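Long-range contacts in glycerol kinase, putative (Plasmodium falciparum, PDB 2W41), which probably phosphorylates glycerol at the expense of ATP, giving sn-glycerol 3-phosphate, and is an FGGY-family kinase that binds ADP: residues Ile85-Glu90 and Gly169-Trp174; Asn183-Val188 and Leu220-Ser225; Phe263-Ala268 and Met411-Arg416. All blocks are in the same frame, centred on the assembly; numbering follows the deposited sequence.

Contact 1. Residues Ile85-Glu90 and Gly169-Trp174; sequences ITNQRE and GNINTW. With EDO (1,2-ethanediol), chain U; EDO (1,2-ethanediol), chain T.
At the C-terminal end of strand 77-87, within the N-terminal FGGY domain, Asn87 and Gln88 pack against Ile171 in the first turn of helix 171-179. The branched Ile171 covers both: chi1 of -73° sets CG2 anti to the backbone N, where it lies 3.7 Å from Asn87 CB, while CG1 comes alongside the aliphatic stem of Gln88, 3.9 Å from its CG. Further back along the strand, Ile85 CG2 reaches Asn172 CB at 4.3 Å. The loop that follows the strand turns Arg89 and Glu90 away from the helix and toward two bound ethanediols; in related glycerol kinases such an Arg-Glu pair binds glycerol, and the diols probably mark the same pocket here. Arg89 N, in a nearly straight bond of 2.7 Å, and Arg89 NE share O2 of one diol, and NH2 donates to its O1. Glu90 OE1 accepts from the second diol, and Asp252 also bonds an ethanediol here. One water joins the backbones, donating to Gln88 O (2.8 Å) and accepting from Ile171 N (3.0 Å), so that an N-H of the first helical turn finds a partner. Asn170, the N-cap residue, makes no capping bond itself; its ND2 serves Thr91 O and Ser143 OG.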
loop_
_atom_site.group_PDB
_atom_site.type_symbol
_atom_site.label_atom_id
_atom_site.label_comp_id
_atom_site.label_asym_id
_atom_site.label_seq_id
_atom_site.Cartn_x
_atom_site.Cartn_y
_atom_site.Cartn_z
ATOM N N ILE B 85 -30.669 31.895 11.688
ATOM C CA ILE B 85 -29.240 31.715 11.984
ATOM C C ILE B 85 -28.816 30.230 12.166
ATOM O O ILE B 85 -29.442 29.469 12.919
ATOM C CB ILE B 85 -28.786 32.592 13.189
ATOM C CG1 ILE B 85 -28.749 34.060 12.758
ATOM C CG2 ILE B 85 -27.396 32.151 13.680
ATOM C CD1 ILE B 85 -28.970 35.014 13.814
ATOM N N THR B 86 -27.786 29.838 11.426
ATOM C CA THR B 86 -27.094 28.595 11.669
ATOM C C THR B 86 -25.582 28.898 11.734
ATOM O O THR B 86 -25.136 29.998 11.392
ATOM C CB THR B 86 -27.482 27.513 10.637
ATOM O OG1 THR B 86 -27.021 26.220 11.073
ATOM C CG2 THR B 86 -26.970 27.832 9.221
ATOM N N ASN B 87 -24.804 27.934 12.213
ATOM C CA ASN B 87 -23.467 28.224 12.802
ATOM C C ASN B 87 -22.690 26.986 13.163
ATOM O O ASN B 87 -23.290 25.967 13.623
ATOM C CB ASN B 87 -23.591 29.098 14.055
ATOM C CG ASN B 87 -24.155 28.339 15.257
ATOM O OD1 ASN B 87 -23.400 27.927 16.185
ATOM N ND2 ASN B 87 -25.478 28.170 15.278
ATOM N N GLN B 88 -21.367 27.076 12.919
ATOM C CA GLN B 88 -20.335 26.206 13.531
ATOM C C GLN B 88 -20.636 26.087 15.019
ATOM O O GLN B 88 -20.726 27.099 15.728
ATOM C CB GLN B 88 -18.928 26.767 13.325
ATOM C CG GLN B 88 -18.753 28.222 13.772
ATOM C CD GLN B 88 -17.274 28.619 14.049
ATOM O OE1 GLN B 88 -16.487 27.825 14.561
ATOM N NE2 GLN B 88 -16.914 29.848 13.709
ATOM N N ARG B 89 -20.836 24.851 15.468
ATOM C CA ARG B 89 -21.198 24.545 16.854
ATOM C C ARG B 89 -19.952 24.455 17.758
ATOM O O ARG B 89 -18.799 24.487 17.266
ATOM C CB ARG B 89 -22.010 23.232 16.876
ATOM C CG ARG B 89 -23.209 23.197 15.910
ATOM C CD ARG B 89 -23.796 21.816 15.800
ATOM N NE ARG B 89 -22.822 20.834 15.302
ATOM C CZ ARG B 89 -22.986 19.505 15.322
ATOM N NH1 ARG B 89 -24.087 18.938 15.770
ATOM N NH2 ARG B 89 -22.034 18.718 14.863
ATOM N N GLU B 90 -20.167 24.340 19.070
ATOM C CA GLU B 90 -19.093 24.013 20.038
ATOM C C GLU B 90 -18.094 25.168 20.264
ATOM O O GLU B 90 -17.821 25.528 21.405
ATOM C CB GLU B 90 -18.401 22.713 19.613
ATOM C CG GLU B 90 -19.324 21.513 19.771
ATOM C CD GLU B 90 -19.249 20.534 18.647
ATOM O OE1 GLU B 90 -18.172 20.432 18.038
ATOM O OE2 GLU B 90 -20.265 19.852 18.359
ATOM N N GLY B 169 -21.113 32.218 25.351
ATOM C CA GLY B 169 -21.908 31.920 24.186
ATOM C C GLY B 169 -21.226 31.133 23.094
ATOM O O GLY B 169 -20.053 31.341 22.762
ATOM N N ASN B 170 -22.004 30.226 22.505
ATOM C CA ASN B 170 -21.680 29.688 21.199
ATOM C C ASN B 170 -21.914 30.795 20.140
ATOM O O ASN B 170 -22.414 31.880 20.482
ATOM C CB ASN B 170 -22.485 28.424 20.953
ATOM C CG ASN B 170 -22.010 27.238 21.811
ATOM O OD1 ASN B 170 -22.816 26.422 22.231
ATOM N ND2 ASN B 170 -20.694 27.115 22.022
ATOM N N ILE B 171 -21.520 30.540 18.889
ATOM C CA ILE B 171 -21.571 31.541 17.802
ATOM C C ILE B 171 -22.959 32.124 17.492
ATOM O O ILE B 171 -23.057 33.303 17.111
ATOM C CB ILE B 171 -20.965 31.004 16.493
ATOM C CG1 ILE B 171 -19.426 30.906 16.577
ATOM C CG2 ILE B 171 -21.441 31.820 15.285
ATOM C CD1 ILE B 171 -18.645 32.224 16.541
ATOM N N ASN B 172 -24.022 31.321 17.667
ATOM C CA ASN B 172 -25.385 31.798 17.517
ATOM C C ASN B 172 -25.687 32.922 18.488
ATOM O O ASN B 172 -26.176 33.986 18.079
ATOM C CB ASN B 172 -26.418 30.657 17.615
ATOM C CG ASN B 172 -26.331 29.869 18.917
ATOM O OD1 ASN B 172 -25.236 29.479 19.356
ATOM N ND2 ASN B 172 -27.486 29.612 19.539
ATOM N N THR B 173 -25.365 32.682 19.763
ATOM C CA THR B 173 -25.578 33.617 20.891
ATOM C C THR B 173 -24.838 34.918 20.589
ATOM O O THR B 173 -25.397 36.012 20.729
ATOM C CB THR B 173 -25.064 32.992 22.237
ATOM O OG1 THR B 173 -25.663 31.705 22.425
ATOM C CG2 THR B 173 -25.404 33.858 23.449
ATOM N N TRP B 174 -23.590 34.775 20.143
ATOM C CA TRP B 174 -22.781 35.894 19.738
ATOM C C TRP B 174 -23.442 36.741 18.628
ATOM O O TRP B 174 -23.614 37.960 18.776
ATOM C CB TRP B 174 -21.404 35.352 19.324
ATOM C CG TRP B 174 -20.436 36.386 18.801
ATOM C CD1 TRP B 174 -19.850 36.394 17.569
ATOM C CD2 TRP B 174 -19.945 37.558 19.493
ATOM N NE1 TRP B 174 -19.033 37.503 17.447
ATOM C CE2 TRP B 174 -19.080 38.232 18.607
ATOM C CE3 TRP B 174 -20.155 38.097 20.775
ATOM C CZ2 TRP B 174 -18.400 39.422 18.965
ATOM C CZ3 TRP B 174 -19.490 39.292 21.128
ATOM C CH2 TRP B 174 -18.629 39.938 20.221
HETATM C C1 EDO U . -19.074 21.059 15.052
HETATM O O1 EDO U . -19.234 19.664 14.810
HETATM C C2 EDO U . -19.344 21.794 13.750
HETATM O O2 EDO U . -20.524 22.560 14.008
HETATM C C1 EDO T . -16.624 17.196 16.343
HETATM O O1 EDO T . -17.649 18.071 16.781
HETATM C C2 EDO T . -17.089 15.805 16.728
HETATM O O2 EDO T . -17.353 15.732 18.139
HETATM O O HOH W 1 -20.717 27.713 18.431
#

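Contact 2. Residues Asn183-Val188 and Leu220-Ser225. With EDO (1,2-ethanediol), chain X.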
loop_
_atom_site.group_PDB
_atom_site.type_symbol
_atom_site.label_atom_id
_atom_site.label_comp_id
_atom_site.label_asym_id
_atom_site.label_seq_id
_atom_site.Cartn_x
_atom_site.Cartn_y
_atom_site.Cartn_z
ATOM N N ASN B 183 -29.754 40.875 23.485
ATOM C CA ASN B 183 -30.431 39.576 23.799
ATOM C C ASN B 183 -29.505 38.396 24.022
ATOM O O ASN B 183 -28.607 38.197 23.247
ATOM C CB ASN B 183 -31.371 39.175 22.676
ATOM C CG ASN B 183 -32.641 39.927 22.696
ATOM O OD1 ASN B 183 -32.698 40.992 23.239
ATOM N ND2 ASN B 183 -33.691 39.368 22.104
ATOM N N CYS B 184 -29.737 37.616 25.078
ATOM C CA CYS B 184 -28.863 36.464 25.421
ATOM C C CYS B 184 -29.582 35.083 25.323
ATOM O O CYS B 184 -30.228 34.614 26.287
ATOM C CB CYS B 184 -28.172 36.674 26.785
ATOM S SG CYS B 184 -26.890 38.022 26.807
ATOM N N TYR B 185 -29.467 34.465 24.133
ATOM C CA TYR B 185 -30.196 33.250 23.780
ATOM C C TYR B 185 -29.321 32.220 23.136
ATOM O O TYR B 185 -28.292 32.530 22.492
ATOM C CB TYR B 185 -31.277 33.538 22.761
ATOM C CG TYR B 185 -32.427 34.351 23.243
ATOM C CD1 TYR B 185 -33.144 33.968 24.387
ATOM C CD2 TYR B 185 -32.821 35.497 22.548
ATOM C CE1 TYR B 185 -34.217 34.727 24.842
ATOM C CE2 TYR B 185 -33.897 36.252 22.973
ATOM C CZ TYR B 185 -34.597 35.857 24.121
ATOM O OH TYR B 185 -35.663 36.605 24.561
ATOM N N THR B 186 -29.752 30.979 23.312
ATOM C CA THR B 186 -29.231 29.855 22.560
ATOM C C THR B 186 -30.471 29.050 22.163
ATOM O O THR B 186 -31.580 29.463 22.468
ATOM C CB THR B 186 -28.180 29.028 23.371
ATOM O OG1 THR B 186 -27.608 28.020 22.538
ATOM C CG2 THR B 186 -28.791 28.340 24.585
ATOM N N ASP B 187 -30.284 27.934 21.469
ATOM C CA ASP B 187 -31.348 27.028 21.135
ATOM C C ASP B 187 -30.932 25.628 21.636
ATOM O O ASP B 187 -29.800 25.418 22.030
ATOM C CB ASP B 187 -31.593 27.042 19.635
ATOM C CG ASP B 187 -30.433 26.471 18.844
ATOM O OD1 ASP B 187 -29.562 27.252 18.404
ATOM O OD2 ASP B 187 -30.368 25.238 18.663
ATOM N N VAL B 188 -31.845 24.670 21.602
ATOM C CA VAL B 188 -31.595 23.340 22.130
ATOM C C VAL B 188 -30.414 22.571 21.528
ATOM O O VAL B 188 -29.758 21.811 22.233
ATOM C CB VAL B 188 -32.889 22.438 22.048
ATOM C CG1 VAL B 188 -33.840 22.825 23.169
ATOM C CG2 VAL B 188 -33.583 22.523 20.688
ATOM N N LEU B 220 -25.192 32.080 31.539
ATOM C CA LEU B 220 -25.581 31.212 30.442
ATOM C C LEU B 220 -26.869 31.715 29.835
ATOM O O LEU B 220 -27.773 32.082 30.563
ATOM C CB LEU B 220 -25.756 29.774 30.956
ATOM C CG LEU B 220 -24.492 29.037 31.449
ATOM C CD1 LEU B 220 -24.829 27.715 32.207
ATOM C CD2 LEU B 220 -23.503 28.831 30.316
ATOM N N PRO B 221 -26.970 31.727 28.486
ATOM C CA PRO B 221 -28.193 32.269 27.835
ATOM C C PRO B 221 -29.361 31.327 27.976
ATOM O O PRO B 221 -29.172 30.134 28.139
ATOM C CB PRO B 221 -27.788 32.368 26.381
ATOM C CG PRO B 221 -26.852 31.186 26.216
ATOM C CD PRO B 221 -26.010 31.239 27.475
ATOM N N GLU B 222 -30.557 31.871 27.946
ATOM C CA GLU B 222 -31.756 31.062 27.896
ATOM C C GLU B 222 -31.782 30.148 26.672
ATOM O O GLU B 222 -31.556 30.593 25.565
ATOM C CB GLU B 222 -32.978 31.979 27.873
ATOM C CG GLU B 222 -34.307 31.271 28.028
ATOM C CD GLU B 222 -35.467 32.232 27.885
ATOM O OE1 GLU B 222 -35.287 33.441 28.174
ATOM O OE2 GLU B 222 -36.564 31.762 27.492
ATOM N N ILE B 223 -32.044 28.865 26.906
ATOM C CA ILE B 223 -32.269 27.866 25.872
ATOM C C ILE B 223 -33.671 27.966 25.259
ATOM O O ILE B 223 -34.703 27.681 25.905
ATOM C CB ILE B 223 -32.074 26.441 26.404
ATOM C CG1 ILE B 223 -30.669 26.298 26.967
ATOM C CG2 ILE B 223 -32.353 25.428 25.298
ATOM C CD1 ILE B 223 -30.516 25.181 27.985
ATOM N N LYS B 224 -33.697 28.377 24.003
ATOM C CA LYS B 224 -34.925 28.495 23.293
ATOM C C LYS B 224 -35.114 27.276 22.381
ATOM O O LYS B 224 -34.209 26.454 22.180
ATOM C CB LYS B 224 -34.921 29.795 22.522
ATOM C CG LYS B 224 -35.034 30.986 23.432
ATOM C CD LYS B 224 -35.551 32.185 22.676
ATOM C CE LYS B 224 -36.701 32.869 23.418
ATOM N NZ LYS B 224 -37.488 33.675 22.459
ATOM N N SER B 225 -36.305 27.128 21.852
ATOM C CA SER B 225 -36.505 26.158 20.813
ATOM C C SER B 225 -36.065 26.751 19.439
ATOM O O SER B 225 -35.705 27.953 19.318
ATOM C CB SER B 225 -37.946 25.685 20.827
ATOM O OG SER B 225 -38.841 26.744 20.553
HETATM C C1 EDO X . -32.310 26.086 30.712
HETATM O O1 EDO X . -31.871 25.577 31.974
HETATM C C2 EDO X . -32.286 27.607 30.754
HETATM O O2 EDO X . -32.820 28.043 29.511
#
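Tyr185 to Asp187 and Glu222 to Lys224 run as two short parallel strands, whose axes diverge by 41°. Thr186 anchors the pairing through both of its backbone polar groups: its N donates to Glu222 O (2.9 Å) and its O accepts from Lys224 N (2.8 Å), while the flanking bonds, Glu222 N to Cys184 O and Val188 N to Lys224 O, are weak. The close packing lies on the face of Thr186 and Ile223. Thr186 CG2 sits 3.7 Å from Ile223 CG1, the two side chains lying side by side, and the Val188 side chain crosses that of Ile223 at about a right angle, CG1 meeting CG2. Pro221 adds an apolar ring, its CG 3.8 Å from Thr186 CB, and Thr173 of helix 171-179 covers this pair. The opposite face is more open. There Lys224 lays CD over one face of the Tyr185 ring, 3.7 Å from the centroid; a bend at chi3 (131°) keeps NZ over the ring as a cation-pi partner at 4.4 Å, also bonded to Asn229 O. Exposed Glu222 brings OE1 to the ring edge, near its plane. The whole is a short two-stranded parallel sheet whose first strand runs straight into helix 188-191, with Asp187 as the N-cap.

Contact 3. Residues Phe263-Ala268 and Met411-Arg416. With EDO (1,2-ethanediol), chain V.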
loop_
_atom_site.group_PDB
_atom_site.type_symbol
_atom_site.label_atom_id
_atom_site.label_comp_id
_atom_site.label_asym_id
_atom_site.label_seq_id
_atom_site.Cartn_x
_atom_site.Cartn_y
_atom_site.Cartn_z
ATOM N N PHE B 263 -36.941 13.997 9.146
ATOM C CA PHE B 263 -37.922 14.367 10.217
ATOM C C PHE B 263 -38.422 13.238 11.139
ATOM O O PHE B 263 -38.894 13.511 12.253
ATOM C CB PHE B 263 -39.125 15.129 9.639
ATOM C CG PHE B 263 -38.796 16.504 9.107
ATOM C CD1 PHE B 263 -38.176 17.455 9.910
ATOM C CD2 PHE B 263 -39.126 16.851 7.791
ATOM C CE1 PHE B 263 -37.892 18.736 9.418
ATOM C CE2 PHE B 263 -38.848 18.135 7.279
ATOM C CZ PHE B 263 -38.243 19.077 8.089
ATOM N N ASP B 264 -38.294 11.991 10.684
ATOM C CA ASP B 264 -38.843 10.822 11.369
ATOM C C ASP B 264 -37.767 9.802 11.787
ATOM O O ASP B 264 -36.669 9.749 11.167
ATOM C CB ASP B 264 -39.843 10.079 10.443
ATOM C CG ASP B 264 -40.947 10.998 9.848
ATOM O OD1 ASP B 264 -41.372 12.051 10.442
ATOM O OD2 ASP B 264 -41.372 10.634 8.734
ATOM N N GLU B 265 -38.103 8.958 12.775
ATOM C CA GLU B 265 -37.134 7.997 13.326
ATOM C C GLU B 265 -36.628 7.042 12.267
ATOM O O GLU B 265 -37.381 6.625 11.407
ATOM C CB GLU B 265 -37.609 7.284 14.635
ATOM C CG GLU B 265 -38.333 5.943 14.546
ATOM C CD GLU B 265 -37.420 4.694 14.337
ATOM O OE1 GLU B 265 -36.520 4.388 15.175
ATOM O OE2 GLU B 265 -37.645 3.973 13.317
ATOM N N GLY B 266 -35.341 6.722 12.290
ATOM C CA GLY B 266 -34.792 5.776 11.311
ATOM C C GLY B 266 -34.381 6.473 10.037
ATOM O O GLY B 266 -33.840 5.855 9.123
ATOM N N GLU B 267 -34.649 7.772 9.979
ATOM C CA GLU B 267 -34.127 8.633 8.910
ATOM C C GLU B 267 -32.765 9.202 9.268
ATOM O O GLU B 267 -32.581 9.693 10.360
ATOM C CB GLU B 267 -35.126 9.742 8.599
ATOM C CG GLU B 267 -35.891 9.447 7.334
ATOM C CD GLU B 267 -37.214 10.147 7.228
ATOM O OE1 GLU B 267 -37.495 11.079 8.007
ATOM O OE2 GLU B 267 -37.995 9.746 6.341
ATOM N N ALA B 268 -31.824 9.106 8.333
ATOM C CA ALA B 268 -30.404 9.419 8.578
ATOM C C ALA B 268 -29.833 10.297 7.475
ATOM O O ALA B 268 -30.268 10.178 6.353
ATOM C CB ALA B 268 -29.576 8.121 8.694
ATOM N N MET B 411 -32.844 -1.712 9.974
ATOM C CA MET B 411 -32.487 -1.105 8.708
ATOM C C MET B 411 -32.848 0.385 8.754
ATOM O O MET B 411 -33.841 0.762 9.397
ATOM C CB MET B 411 -33.243 -1.828 7.563
ATOM C CG MET B 411 -33.035 -1.280 6.159
ATOM S SD MET B 411 -33.649 -2.391 4.890
ATOM C CE MET B 411 -32.799 -3.931 5.290
ATOM N N LEU B 412 -32.037 1.208 8.077
ATOM C CA LEU B 412 -32.343 2.620 7.836
ATOM C C LEU B 412 -33.458 2.794 6.818
ATOM O O LEU B 412 -33.469 2.116 5.784
ATOM C CB LEU B 412 -31.089 3.323 7.318
ATOM C CG LEU B 412 -30.259 4.245 8.222
ATOM C CD1 LEU B 412 -30.500 4.065 9.758
ATOM C CD2 LEU B 412 -28.784 4.144 7.838
ATOM N N HIS B 413 -34.383 3.716 7.117
ATOM C CA HIS B 413 -35.433 4.146 6.160
ATOM C C HIS B 413 -34.735 4.679 4.936
ATOM O O HIS B 413 -34.942 4.186 3.820
ATOM C CB HIS B 413 -36.436 5.203 6.740
ATOM C CG HIS B 413 -37.412 4.637 7.739
ATOM N ND1 HIS B 413 -37.868 3.329 7.688
ATOM C CD2 HIS B 413 -38.016 5.199 8.819
ATOM C CE1 HIS B 413 -38.698 3.111 8.698
ATOM N NE2 HIS B 413 -38.802 4.226 9.405
ATOM N N VAL B 414 -33.869 5.663 5.167
ATOM C CA VAL B 414 -33.112 6.282 4.087
ATOM C C VAL B 414 -31.779 6.827 4.617
ATOM O O VAL B 414 -31.593 6.978 5.841
ATOM C CB VAL B 414 -33.975 7.344 3.334
ATOM C CG1 VAL B 414 -34.174 8.630 4.187
ATOM C CG2 VAL B 414 -33.381 7.654 1.985
ATOM N N LEU B 415 -30.844 7.071 3.703
ATOM C CA LEU B 415 -29.632 7.823 3.991
ATOM C C LEU B 415 -29.522 8.927 2.943
ATOM O O LEU B 415 -29.178 8.660 1.803
ATOM C CB LEU B 415 -28.369 6.925 4.011
ATOM C CG LEU B 415 -27.036 7.528 4.502
ATOM C CD1 LEU B 415 -27.161 7.885 5.902
ATOM C CD2 LEU B 415 -25.888 6.575 4.357
ATOM N N ARG B 416 -29.818 10.155 3.359
ATOM C CA ARG B 416 -29.683 11.340 2.536
ATOM C C ARG B 416 -28.257 11.820 2.602
ATOM O O ARG B 416 -27.765 12.039 3.682
ATOM C CB ARG B 416 -30.642 12.473 2.999
ATOM C CG ARG B 416 -32.146 12.083 3.128
ATOM C CD ARG B 416 -33.001 12.365 1.885
ATOM N NE ARG B 416 -32.910 13.753 1.418
ATOM C CZ ARG B 416 -33.325 14.180 0.225
ATOM N NH1 ARG B 416 -33.859 13.324 -0.621
ATOM N NH2 ARG B 416 -33.208 15.455 -0.123
HETATM C C1 EDO V . -41.124 9.836 16.745
HETATM O O1 EDO V . -41.221 9.002 17.924
HETATM C C2 EDO V . -40.757 8.982 15.523
HETATM O O2 EDO V . -40.954 9.695 14.293
#
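Ala268 and Leu415 pair in parallel where strands 267-272 and 414-418 start to run together, the touching parts being 51° apart in direction. Three backbone bonds set the register, beginning with His413 N to Gly266 O. Ala268 N to Val414 O is the longest of them at 3.3 Å. Arg416 N to Ala268 O, at 3.0 Å, is the straightest. Just ahead of the first strand the chain makes a type II turn from Asp264 to Glu267. Gly266 takes its third position with positive phi, a conformation to which glycine is well suited. The side chain of Glu267 reaches back over this turn, where OE1 accepts from Asp264 N at 2.9 Å on its anti side, 29° out of the carboxylate plane.

Because Gly266 has no CB, the imidazole of His413 can come in over the turn, and CD2 lies 3.0 Å from Glu265 O. The Glu265 carboxylate stands almost perpendicular to that ring, with OE2 4.1 Å from NE2. Small Ala268 lets larger residues close on it. Leu415, its CG anti to the backbone N (chi1 -171°), brings CD1 to 3.7 Å from Ala268 CB, and Leu412 CG packs on the same methyl; Ile280 of the neighbouring strand 276-281 touches both Ala268 and Leu412. The aliphatic part of Glu267 lies against Val414, CG to CG1 at 3.7 Å. Arg416 sends its guanidinium away to a salt bridge with Glu440 on strand 439-442.

These strands run on to Gly273 and Thr274, and to Gly419 and Gly420, of the ADP pocket. The contact joins them at their starts by backbone bonds and apolar packing, while polar groups gather at the turn, where the nearby Glu265 carboxylate might favour a protonated His413.

How the contacts relate
Contacts 1 and 2 are neighbours within the N-terminal FGGY range, their centres 11 Å apart; helix 171-179 begins in contact 1 and touches contact 2, where Thr173 OG1 probably bonds Tyr185 O at 2.8 Å. Contact 3 lies about 26 Å from contact 1 and 29 Å from contact 2, centre to centre, and touches neither. Contacts 1 and 3 are buried, contact 2 only partly. Contact 1 joins strand end to helix start through side-chain packing and one water, whereas contacts 2 and 3 are parallel strand pairs held by backbone bonds. Contact 2 belongs to a separate two-stranded sheet with a lysine-tyrosine cation-pi contact, contact 3 to the interior of a large mixed sheet.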